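Local coordinates for cytochrome C549 (Arthrospira maxima, PDB 1F1C), which serves as the extrinsic heme c subunit of photosystem II on the lumenal side and probably helps to stabilise the oxygen-evolving complex, at residues N51-P54 against E55-A58; R64-I67 against A68-V71; P77-D81 against G82-I86; K122-G125 against E126-G129. One frame throughout, in Å; residues are numbered along the deposited sequence.

Contact 1 of 4, residues N51-P54 against E55-A58; sequences NLSP and EALA. With HEC (heme c), chain C.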
loop_
_atom_site.group_PDB
_atom_site.type_symbol
_atom_site.label_atom_id
_atom_site.label_comp_id
_atom_site.label_asym_id
_atom_site.label_seq_id
_atom_site.Cartn_x
_atom_site.Cartn_y
_atom_site.Cartn_z
ATOM N N ASN A 51 7.130 -7.905 10.785
ATOM C CA ASN A 51 8.061 -8.740 10.007
ATOM C C ASN A 51 7.520 -10.108 9.576
ATOM O O ASN A 51 6.348 -10.416 9.774
ATOM C CB ASN A 51 9.326 -8.981 10.835
ATOM C CG ASN A 51 10.515 -8.220 10.319
ATOM O OD1 ASN A 51 10.471 -6.995 10.158
ATOM N ND2 ASN A 51 11.603 -8.936 10.066
ATOM N N LEU A 52 8.398 -10.928 8.992
ATOM C CA LEU A 52 8.034 -12.275 8.570
ATOM C C LEU A 52 8.700 -13.281 9.496
ATOM O O LEU A 52 8.852 -14.456 9.153
ATOM C CB LEU A 52 8.452 -12.550 7.121
ATOM C CG LEU A 52 7.649 -11.828 6.031
ATOM C CD1 LEU A 52 7.987 -12.422 4.660
ATOM C CD2 LEU A 52 6.160 -11.976 6.308
ATOM N N SER A 53 9.102 -12.804 10.672
ATOM C CA SER A 53 9.726 -13.658 11.672
ATOM C C SER A 53 8.599 -14.392 12.383
ATOM O O SER A 53 7.469 -13.898 12.435
ATOM C CB SER A 53 10.503 -12.817 12.688
ATOM O OG SER A 53 9.615 -12.029 13.475
ATOM N N PRO A 54 8.886 -15.581 12.941
ATOM C CA PRO A 54 7.862 -16.358 13.646
ATOM C C PRO A 54 7.194 -15.552 14.756
ATOM O O PRO A 54 5.970 -15.549 14.881
ATOM C CB PRO A 54 8.639 -17.563 14.180
ATOM C CG PRO A 54 10.027 -17.040 14.343
ATOM C CD PRO A 54 10.211 -16.208 13.086
ATOM N N GLU A 55 7.997 -14.857 15.554
ATOM C CA GLU A 55 7.459 -14.048 16.642
ATOM C C GLU A 55 6.414 -13.040 16.150
ATOM O O GLU A 55 5.298 -12.993 16.667
ATOM C CB GLU A 55 8.591 -13.317 17.364
ATOM C CG GLU A 55 9.527 -12.554 16.439
ATOM C CD GLU A 55 10.960 -13.073 16.482
ATOM O OE1 GLU A 55 11.177 -14.286 16.241
ATOM O OE2 GLU A 55 11.870 -12.258 16.758
ATOM N N ALA A 56 6.773 -12.242 15.149
ATOM C CA ALA A 56 5.850 -11.244 14.620
ATOM C C ALA A 56 4.585 -11.905 14.069
ATOM O O ALA A 56 3.464 -11.486 14.374
ATOM C CB ALA A 56 6.538 -10.419 13.532
ATOM N N LEU A 57 4.772 -12.940 13.257
ATOM C CA LEU A 57 3.651 -13.664 12.665
ATOM C C LEU A 57 2.715 -14.196 13.745
ATOM O O LEU A 57 1.497 -14.065 13.650
ATOM C CB LEU A 57 4.167 -14.835 11.825
ATOM C CG LEU A 57 4.878 -14.518 10.507
ATOM C CD1 LEU A 57 5.382 -15.808 9.846
ATOM C CD2 LEU A 57 3.898 -13.802 9.586
ATOM N N ALA A 58 3.300 -14.815 14.766
ATOM C CA ALA A 58 2.524 -15.379 15.860
ATOM C C ALA A 58 1.733 -14.317 16.619
ATOM O O ALA A 58 0.665 -14.597 17.157
ATOM C CB ALA A 58 3.444 -16.117 16.814
HETATM FE FE HEC C . 3.694 -7.937 2.665
HETATM C CHA HEC C . 2.760 -7.433 5.892
HETATM C CHB HEC C . 3.382 -11.391 3.152
HETATM C CHC HEC C . 4.406 -8.562 -0.606
HETATM C CHD HEC C . 4.466 -4.663 2.321
HETATM N NA HEC C . 3.121 -9.127 4.156
HETATM C C1A HEC C . 2.754 -8.746 5.419
HETATM C C2A HEC C . 2.499 -9.913 6.220
HETATM C C3A HEC C . 2.668 -11.001 5.470
HETATM C C4A HEC C . 3.097 -10.521 4.204
HETATM C CMA HEC C . 2.283 -12.438 5.782
HETATM C CAA HEC C . 2.071 -9.928 7.649
HETATM C CBA HEC C . 3.331 -9.856 8.473
HETATM C CGA HEC C . 3.052 -10.072 9.933
HETATM O O1A HEC C . 1.867 -10.203 10.293
HETATM O O2A HEC C . 4.015 -10.110 10.719
HETATM N NB HEC C . 3.832 -9.581 1.526
HETATM C C1B HEC C . 3.704 -10.941 1.896
HETATM C C2B HEC C . 3.800 -11.809 0.770
HETATM C C3B HEC C . 3.951 -11.010 -0.306
HETATM C C4B HEC C . 4.040 -9.646 0.165
HETATM C CMB HEC C . 3.766 -13.328 0.755
HETATM C CAB HEC C . 3.975 -11.443 -1.631
HETATM C CBB HEC C . 2.862 -12.065 -2.228
HETATM N NC HEC C . 4.333 -6.856 1.203
HETATM C C1C HEC C . 4.600 -7.270 -0.092
HETATM C C2C HEC C . 5.068 -6.192 -0.894
HETATM C C3C HEC C . 5.036 -5.070 -0.116
HETATM C C4C HEC C . 4.617 -5.511 1.217
HETATM C CMC HEC C . 5.584 -6.281 -2.329
HETATM C CAC HEC C . 5.484 -3.785 -0.519
HETATM C CBC HEC C . 4.894 -3.097 -1.622
HETATM N ND HEC C . 3.570 -6.367 3.833
HETATM C C1D HEC C . 3.887 -5.063 3.524
HETATM C C2D HEC C . 3.639 -4.192 4.621
HETATM C C3D HEC C . 3.162 -4.968 5.615
HETATM C C4D HEC C . 3.146 -6.325 5.140
HETATM C CMD HEC C . 4.056 -2.708 4.728
HETATM C CAD HEC C . 2.639 -4.497 6.977
HETATM C CBD HEC C . 1.157 -4.129 6.935
HETATM C CGD HEC C . 0.605 -3.735 8.302
HETATM O O1D HEC C . 0.514 -4.596 9.196
HETATM O O2D HEC C . 0.261 -2.551 8.487
#
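Ser53 OG caps helix 54-58 by turning back to Ala56 N. With chi1 at 67°, OG stands between its own backbone N and carbonyl carbon, where Ala56 N gives it a weak hydrogen bond (3.3 Å from N to OG). The backbone carries on from there: Leu57 N reaches Ser53 O at 3.0 Å in an almost straight bond (173°), and Ala58 N reaches Pro54 O at 2.8 Å. The tightly packed part faces heme c. Leu52 CD2 lies 3.7 Å from the porphyrin carbon C3A, Leu57 CD2 lies 3.8 Å from the propionate carbon CGA, and the two CD2 methyls approach each other at 4.4 Å. Asn51 O comes within 2.5 Å of the same propionate's O2A, while Ala56 CB sits against Ser53 OG. On the looser, exposed side Pro54 and Glu55 run next to each other in the same direction. A bend at chi2 (-117°) lays the Glu55 carboxylate along the proline, OE1 being 3.5 Å from Pro54 CG. Around this turn, Leu57 rests on Ile117 and Pro54 on Pro121, both of helix 107-124. Trp128 NE1 from the C-terminal tail bonds Leu52 O, and Tyr80 OH bonds Ala56 O. Through Leu57, which touches both the propionate and Ile117, the short helix bridges the heme edge and helix 107-124.

Contact 2 of 4, residues R64-I67 against A68-V71; sequences RDNI and AALV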
loop_
_atom_site.group_PDB
_atom_site.type_symbol
_atom_site.label_atom_id
_atom_site.label_comp_id
_atom_site.label_asym_id
_atom_site.label_seq_id
_atom_site.Cartn_x
_atom_site.Cartn_y
_atom_site.Cartn_z
ATOM N N ARG A 64 -0.510 -15.398 12.004
ATOM C CA ARG A 64 -0.220 -15.782 10.634
ATOM C C ARG A 64 0.903 -16.807 10.661
ATOM O O ARG A 64 1.732 -16.851 9.758
ATOM C CB ARG A 64 0.205 -14.550 9.838
ATOM C CG ARG A 64 -0.826 -13.426 9.842
ATOM C CD ARG A 64 -2.125 -13.879 9.186
ATOM N NE ARG A 64 -3.085 -12.783 9.030
ATOM C CZ ARG A 64 -4.175 -12.851 8.275
ATOM N NH1 ARG A 64 -4.451 -13.962 7.599
ATOM N NH2 ARG A 64 -4.985 -11.806 8.192
ATOM N N ASP A 65 0.920 -17.628 11.709
ATOM C CA ASP A 65 1.958 -18.639 11.879
ATOM C C ASP A 65 1.627 -20.057 11.413
ATOM O O ASP A 65 2.213 -21.020 11.899
ATOM C CB ASP A 65 2.424 -18.679 13.343
ATOM C CG ASP A 65 1.281 -18.921 14.319
ATOM O OD1 ASP A 65 0.164 -19.275 13.873
ATOM O OD2 ASP A 65 1.505 -18.764 15.543
ATOM N N ASN A 66 0.690 -20.182 10.482
ATOM C CA ASN A 66 0.331 -21.482 9.911
ATOM C C ASN A 66 -0.025 -21.268 8.442
ATOM O O ASN A 66 -0.456 -20.184 8.050
ATOM C CB ASN A 66 -0.846 -22.141 10.653
ATOM C CG ASN A 66 -2.089 -21.278 10.678
ATOM O OD1 ASN A 66 -2.246 -20.427 11.544
ATOM N ND2 ASN A 66 -2.973 -21.488 9.721
ATOM N N ILE A 67 0.172 -22.297 7.630
ATOM C CA ILE A 67 -0.097 -22.215 6.199
ATOM C C ILE A 67 -1.441 -21.597 5.816
ATOM O O ILE A 67 -1.505 -20.735 4.935
ATOM C CB ILE A 67 0.026 -23.615 5.569
ATOM C CG1 ILE A 67 1.476 -24.100 5.721
ATOM C CG2 ILE A 67 -0.425 -23.579 4.107
ATOM C CD1 ILE A 67 1.670 -25.590 5.461
ATOM N N ALA A 68 -2.516 -22.029 6.470
ATOM C CA ALA A 68 -3.843 -21.495 6.158
ATOM C C ALA A 68 -3.919 -19.996 6.405
ATOM O O ALA A 68 -4.466 -19.246 5.587
ATOM C CB ALA A 68 -4.925 -22.211 6.986
ATOM N N ALA A 69 -3.373 -19.567 7.538
ATOM C CA ALA A 69 -3.399 -18.161 7.903
ATOM C C ALA A 69 -2.596 -17.338 6.920
ATOM O O ALA A 69 -3.014 -16.244 6.539
ATOM C CB ALA A 69 -2.857 -17.982 9.304
ATOM N N LEU A 70 -1.453 -17.865 6.495
ATOM C CA LEU A 70 -0.613 -17.144 5.548
ATOM C C LEU A 70 -1.303 -17.075 4.188
ATOM O O LEU A 70 -1.291 -16.035 3.520
ATOM C CB LEU A 70 0.753 -17.817 5.425
ATOM C CG LEU A 70 1.641 -17.543 6.648
ATOM C CD1 LEU A 70 2.968 -18.270 6.500
ATOM C CD2 LEU A 70 1.861 -16.034 6.787
ATOM N N VAL A 71 -1.918 -18.179 3.785
ATOM C CA VAL A 71 -2.618 -18.199 2.511
ATOM C C VAL A 71 -3.759 -17.185 2.528
ATOM O O VAL A 71 -3.949 -16.445 1.558
ATOM C CB VAL A 71 -3.164 -19.603 2.209
ATOM C CG1 VAL A 71 -4.037 -19.568 0.957
ATOM C CG2 VAL A 71 -2.006 -20.562 2.013
#
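Arg64 runs beside the first turn of helix 67-75, from Leu70 to the carbonyl of Ala69. Its CB packs on Leu70 CD2 at 3.8 Å. At CG the chain bends (chi2 -62°), which brings CD to 3.7 Å from Ala69 O and points the guanidinium along the helix. NH1 then donates to Ala69 O at 2.9 Å; the bond is bent, 142° at the hydrogen, and the donor is tilted from the carbonyl plane. The same NH1 forms a salt bridge with Asp72, and NH2 makes a weak bond to Thr78 OG1. Back at the start of the helix, Asn66 occupies the N-cap position and its carbonyl O accepts Leu70 N at 3.0 Å, followed by Val71 N to Ile67 O at 2.8 Å. Ile67, buried against Tyr111 of helix 107-124, meets the partly exposed Val71 through their CG2 methyls, 4.0 Å apart, whereas Leu70 turns to Leu57, to Leu118 of helix 107-124 and to heme c. A charged side chain buried beside apolar ones is thus given a carbonyl and a carboxylate to share, an arrangement that would probably stabilise its positive charge while tying the loop ahead of the helix to the helix itself.

Contact 3 of 4, residues P77-D81 against G82-I86; sequences PTTYD and GFVEI. With HEC (heme c), chain C.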
loop_
_atom_site.group_PDB
_atom_site.type_symbol
_atom_site.label_atom_id
_atom_site.label_comp_id
_atom_site.label_asym_id
_atom_site.label_seq_id
_atom_site.Cartn_x
_atom_site.Cartn_y
_atom_site.Cartn_z
ATOM N N PRO A 77 -5.277 -9.469 2.557
ATOM C CA PRO A 77 -4.378 -8.717 3.443
ATOM C C PRO A 77 -5.072 -7.761 4.426
ATOM O O PRO A 77 -5.992 -7.030 4.058
ATOM C CB PRO A 77 -3.480 -7.971 2.460
ATOM C CG PRO A 77 -3.421 -8.892 1.288
ATOM C CD PRO A 77 -4.858 -9.339 1.150
ATOM N N THR A 78 -4.620 -7.776 5.679
ATOM C CA THR A 78 -5.171 -6.894 6.707
ATOM C C THR A 78 -4.033 -6.340 7.577
ATOM O O THR A 78 -2.965 -6.950 7.668
ATOM C CB THR A 78 -6.138 -7.632 7.643
ATOM O OG1 THR A 78 -5.380 -8.478 8.514
ATOM C CG2 THR A 78 -7.133 -8.463 6.852
ATOM N N THR A 79 -4.264 -5.194 8.217
ATOM C CA THR A 79 -3.245 -4.596 9.075
ATOM C C THR A 79 -2.814 -5.601 10.123
ATOM O O THR A 79 -3.446 -6.633 10.297
ATOM C CB THR A 79 -3.767 -3.331 9.793
ATOM O OG1 THR A 79 -5.089 -3.576 10.291
ATOM C CG2 THR A 79 -3.778 -2.144 8.839
ATOM N N TYR A 80 -1.738 -5.300 10.830
ATOM C CA TYR A 80 -1.251 -6.218 11.847
ATOM C C TYR A 80 -2.337 -6.555 12.867
ATOM O O TYR A 80 -2.497 -7.707 13.256
ATOM C CB TYR A 80 -0.041 -5.621 12.552
ATOM C CG TYR A 80 0.730 -6.624 13.370
ATOM C CD1 TYR A 80 1.254 -7.778 12.781
ATOM C CD2 TYR A 80 0.962 -6.410 14.728
ATOM C CE1 TYR A 80 1.993 -8.694 13.526
ATOM C CE2 TYR A 80 1.703 -7.320 15.479
ATOM C CZ TYR A 80 2.215 -8.457 14.873
ATOM O OH TYR A 80 2.953 -9.337 15.625
ATOM N N ASP A 81 -3.093 -5.547 13.284
ATOM C CA ASP A 81 -4.168 -5.763 14.249
ATOM C C ASP A 81 -5.346 -6.444 13.546
ATOM O O ASP A 81 -6.436 -6.591 14.111
ATOM C CB ASP A 81 -4.601 -4.424 14.857
ATOM C CG ASP A 81 -5.269 -3.518 13.851
ATOM O OD1 ASP A 81 -5.605 -2.374 14.217
ATOM O OD2 ASP A 81 -5.466 -3.951 12.697
ATOM N N GLY A 82 -5.091 -6.846 12.299
ATOM C CA GLY A 82 -6.060 -7.530 11.459
ATOM C C GLY A 82 -7.470 -6.982 11.359
ATOM O O GLY A 82 -8.413 -7.753 11.152
ATOM N N PHE A 83 -7.654 -5.672 11.468
ATOM C CA PHE A 83 -9.014 -5.192 11.403
ATOM C C PHE A 83 -9.306 -4.190 10.288
ATOM O O PHE A 83 -10.448 -3.760 10.101
ATOM C CB PHE A 83 -9.423 -4.718 12.809
ATOM C CG PHE A 83 -9.431 -3.237 13.002
ATOM C CD1 PHE A 83 -10.485 -2.467 12.519
ATOM C CD2 PHE A 83 -8.421 -2.612 13.729
ATOM C CE1 PHE A 83 -10.539 -1.125 12.746
ATOM C CE2 PHE A 83 -8.469 -1.259 13.964
ATOM C CZ PHE A 83 -9.534 -0.521 13.471
ATOM N N VAL A 84 -8.273 -3.855 9.522
ATOM C CA VAL A 84 -8.429 -2.970 8.386
ATOM C C VAL A 84 -7.871 -3.727 7.190
ATOM O O VAL A 84 -6.719 -4.175 7.202
ATOM C CB VAL A 84 -7.670 -1.658 8.572
ATOM C CG1 VAL A 84 -7.639 -0.890 7.261
ATOM C CG2 VAL A 84 -8.337 -0.828 9.653
ATOM N N GLU A 85 -8.704 -3.890 6.170
ATOM C CA GLU A 85 -8.310 -4.607 4.965
ATOM C C GLU A 85 -7.413 -3.725 4.111
ATOM O O GLU A 85 -7.803 -2.630 3.715
ATOM C CB GLU A 85 -9.560 -5.004 4.192
ATOM C CG GLU A 85 -9.314 -5.994 3.097
ATOM C CD GLU A 85 -10.594 -6.676 2.674
ATOM O OE1 GLU A 85 -11.200 -7.367 3.526
ATOM O OE2 GLU A 85 -10.999 -6.521 1.502
ATOM N N ILE A 86 -6.206 -4.196 3.823
ATOM C CA ILE A 86 -5.276 -3.392 3.036
ATOM C C ILE A 86 -4.947 -4.015 1.689
ATOM O O ILE A 86 -3.840 -3.850 1.169
ATOM C CB ILE A 86 -3.961 -3.152 3.815
ATOM C CG1 ILE A 86 -3.325 -4.485 4.201
ATOM C CG2 ILE A 86 -4.239 -2.370 5.084
ATOM C CD1 ILE A 86 -2.027 -4.318 4.964
HETATM FE FE HEC C . 3.694 -7.937 2.665
HETATM C CHA HEC C . 2.760 -7.433 5.892
HETATM C CHB HEC C . 3.382 -11.391 3.152
HETATM C CHC HEC C . 4.406 -8.562 -0.606
HETATM C CHD HEC C . 4.466 -4.663 2.321
HETATM N NA HEC C . 3.121 -9.127 4.156
HETATM C C1A HEC C . 2.754 -8.746 5.419
HETATM C C2A HEC C . 2.499 -9.913 6.220
HETATM C C3A HEC C . 2.668 -11.001 5.470
HETATM C C4A HEC C . 3.097 -10.521 4.204
HETATM C CMA HEC C . 2.283 -12.438 5.782
HETATM C CAA HEC C . 2.071 -9.928 7.649
HETATM C CBA HEC C . 3.331 -9.856 8.473
HETATM C CGA HEC C . 3.052 -10.072 9.933
HETATM O O1A HEC C . 1.867 -10.203 10.293
HETATM O O2A HEC C . 4.015 -10.110 10.719
HETATM N NB HEC C . 3.832 -9.581 1.526
HETATM C C1B HEC C . 3.704 -10.941 1.896
HETATM C C2B HEC C . 3.800 -11.809 0.770
HETATM C C3B HEC C . 3.951 -11.010 -0.306
HETATM C C4B HEC C . 4.040 -9.646 0.165
HETATM C CMB HEC C . 3.766 -13.328 0.755
HETATM C CAB HEC C . 3.975 -11.443 -1.631
HETATM C CBB HEC C . 2.862 -12.065 -2.228
HETATM N NC HEC C . 4.333 -6.856 1.203
HETATM C C1C HEC C . 4.600 -7.270 -0.092
HETATM C C2C HEC C . 5.068 -6.192 -0.894
HETATM C C3C HEC C . 5.036 -5.070 -0.116
HETATM C C4C HEC C . 4.617 -5.511 1.217
HETATM C CMC HEC C . 5.584 -6.281 -2.329
HETATM C CAC HEC C . 5.484 -3.785 -0.519
HETATM C CBC HEC C . 4.894 -3.097 -1.622
HETATM N ND HEC C . 3.570 -6.367 3.833
HETATM C C1D HEC C . 3.887 -5.063 3.524
HETATM C C2D HEC C . 3.639 -4.192 4.621
HETATM C C3D HEC C . 3.162 -4.968 5.615
HETATM C C4D HEC C . 3.146 -6.325 5.140
HETATM C CMD HEC C . 4.056 -2.708 4.728
HETATM C CAD HEC C . 2.639 -4.497 6.977
HETATM C CBD HEC C . 1.157 -4.129 6.935
HETATM C CGD HEC C . 0.605 -3.735 8.302
HETATM O O1D HEC C . 0.514 -4.596 9.196
HETATM O O2D HEC C . 0.261 -2.551 8.487
#
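Thr79 and Val84 grip each other twice: Thr79 N donates to Val84 O at 2.8 Å, in the carbonyl plane, and Val84 N donates to Thr79 OG1 at 3.3 Å. Nearer the open end, Ile86 N bonds Pro77 O at 2.9 Å, approaching from above the carbonyl plane. Between these bonds Thr78 and Glu85 form a single beta bridge. Apolar groups close one side, with Thr79 CG2 on Ile86 CG2 at 3.8 Å. The next layer fixes the turn. Asp81 OD2 takes Phe83 N at 3.0 Å from above the carboxylate plane, and Thr79 OG1 is modelled a very short 2.5 Å from that same Asp81 OD2, a distance to be taken with caution. This oxygen thus appears to hold both the threonine that receives Val84 N and the backbone after Gly82. Further out is heme c: Tyr80 N lies 2.9 Å from propionate O1D, and Ile86 CD1 touches CBD at 3.7 Å. The tyrosine ring presents its edge to the other propionate, while its hydroxyl bonds Ala56 O. Phe83 and Val84 each meet their counterparts in the second subunit. The whole is a hairpin-like loop with a type I turn from Thr79 to Gly82, forming part of the heme pocket beside the propionates and part of the dimer interface.

Contact 4 of 4, residues K122-G125 against E126-G129; sequences KVRG and EQWG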
loop_
_atom_site.group_PDB
_atom_site.type_symbol
_atom_site.label_atom_id
_atom_site.label_comp_id
_atom_site.label_asym_id
_atom_site.label_seq_id
_atom_site.Cartn_x
_atom_site.Cartn_y
_atom_site.Cartn_z
ATOM N N LYS A 122 13.485 -21.724 10.307
ATOM C CA LYS A 122 13.949 -23.061 10.686
ATOM C C LYS A 122 15.344 -23.327 10.123
ATOM O O LYS A 122 16.085 -24.154 10.652
ATOM C CB LYS A 122 12.991 -24.144 10.156
ATOM C CG LYS A 122 11.571 -24.101 10.725
ATOM C CD LYS A 122 10.699 -25.189 10.101
ATOM C CE LYS A 122 9.342 -25.286 10.784
ATOM N NZ LYS A 122 9.496 -25.555 12.246
ATOM N N VAL A 123 15.698 -22.626 9.048
ATOM C CA VAL A 123 17.004 -22.816 8.420
ATOM C C VAL A 123 17.936 -21.601 8.518
ATOM O O VAL A 123 19.154 -21.744 8.497
ATOM C CB VAL A 123 16.851 -23.243 6.920
ATOM C CG1 VAL A 123 16.406 -24.698 6.832
ATOM C CG2 VAL A 123 15.821 -22.373 6.227
ATOM N N ARG A 124 17.380 -20.406 8.648
ATOM C CA ARG A 124 18.233 -19.225 8.744
ATOM C C ARG A 124 18.256 -18.641 10.137
ATOM O O ARG A 124 18.907 -17.614 10.374
ATOM C CB ARG A 124 17.768 -18.143 7.777
ATOM C CG ARG A 124 18.110 -18.436 6.351
ATOM C CD ARG A 124 17.492 -17.409 5.447
ATOM N NE ARG A 124 17.688 -17.762 4.053
ATOM C CZ ARG A 124 17.016 -17.224 3.038
ATOM N NH1 ARG A 124 16.088 -16.295 3.260
ATOM N NH2 ARG A 124 17.272 -17.624 1.789
ATOM N N GLY A 125 17.531 -19.284 11.046
ATOM C CA GLY A 125 17.466 -18.801 12.413
ATOM C C GLY A 125 17.009 -17.353 12.495
ATOM O O GLY A 125 16.006 -16.975 11.906
ATOM N N GLU A 126 17.763 -16.541 13.222
ATOM C CA GLU A 126 17.427 -15.141 13.398
ATOM C C GLU A 126 17.889 -14.246 12.256
ATOM O O GLU A 126 17.697 -13.036 12.298
ATOM C CB GLU A 126 17.999 -14.638 14.714
ATOM C CG GLU A 126 17.326 -15.221 15.935
ATOM C CD GLU A 126 18.188 -15.082 17.168
ATOM O OE1 GLU A 126 18.691 -13.964 17.416
ATOM O OE2 GLU A 126 18.363 -16.092 17.885
ATOM N N GLN A 127 18.509 -14.824 11.243
ATOM C CA GLN A 127 18.919 -14.015 10.111
ATOM C C GLN A 127 17.641 -13.595 9.391
ATOM O O GLN A 127 17.580 -12.520 8.784
ATOM C CB GLN A 127 19.808 -14.818 9.173
ATOM C CG GLN A 127 21.176 -15.102 9.728
ATOM C CD GLN A 127 21.953 -16.027 8.832
ATOM O OE1 GLN A 127 21.619 -17.204 8.695
ATOM N NE2 GLN A 127 22.990 -15.500 8.197
ATOM N N TRP A 128 16.618 -14.441 9.474
ATOM C CA TRP A 128 15.337 -14.146 8.850
ATOM C C TRP A 128 14.462 -13.321 9.786
ATOM O O TRP A 128 14.267 -13.674 10.945
ATOM C CB TRP A 128 14.619 -15.441 8.478
ATOM C CG TRP A 128 13.256 -15.245 7.892
ATOM C CD1 TRP A 128 12.057 -15.262 8.558
ATOM C CD2 TRP A 128 12.942 -15.038 6.512
ATOM N NE1 TRP A 128 11.018 -15.091 7.675
ATOM C CE2 TRP A 128 11.530 -14.954 6.409
ATOM C CE3 TRP A 128 13.716 -14.925 5.344
ATOM C CZ2 TRP A 128 10.876 -14.752 5.188
ATOM C CZ3 TRP A 128 13.064 -14.724 4.126
ATOM C CH2 TRP A 128 11.657 -14.644 4.059
ATOM N N GLY A 129 13.941 -12.215 9.270
ATOM C CA GLY A 129 13.092 -11.350 10.069
ATOM C C GLY A 129 13.888 -10.600 11.122
ATOM O O GLY A 129 14.556 -9.609 10.758
#
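Arg124 and Trp128 cross at a slant, the guanidinium and indole planes inclined by 43°. Arg124 is stretched straight from CG to NE, and this extension carries NH1 to the six-membered part of the indole, 3.4 Å from CE3 and 3.5 Å from CZ3. Trp128 CE3 lies near the guanidinium plane, at its edge. Trp128 itself swings back toward the helix with CG opposite its backbone N (chi1 177°), which places the ring on Gln120 and Pro121 of helix 107-124. Its NE1 is satisfied by Leu52 O. In the backbone, one hydrogen bond spans the contact, Gln127 N to Arg124 O at 2.9 Å, with the donor well tilted from the carbonyl plane. Gln127 also packs its CB against the same oxygen, 3.2 Å away. The bend comes at Gly125, whose positive phi (55°) breaks the helical course directly after Arg124, and the chain turns round through Glu126, whose side chain lies on the exposed surface. Trp128, in contrast, is buried. The arrangement is that of a helix C terminus ended by a glycine with positive phi, after which the last residues fold back on the helix of this c-type cytochrome.

How the contacts relate
From the N terminus the four contacts come in series, without nesting or crossing, and each closes a turn of its own. Contact 1 starts helix 54-58 and contact 2 starts helix 67-75; they meet where Leu57 O probably accepts a hydrogen bond from the backbone N of Arg64 and where the leucines Leu57 and Leu70 pack. Contact 3 turns the chain in the loop after helix 67-75, and Tyr80 brings it back to contact 1, which shares heme c with it. Contact 4 finishes helix 107-124 and, through Trp128, ties the C-terminal tail to residues 51-54. Contact 1 thus touches all three others, whereas contact 4 stays apart from contacts 2 and 3.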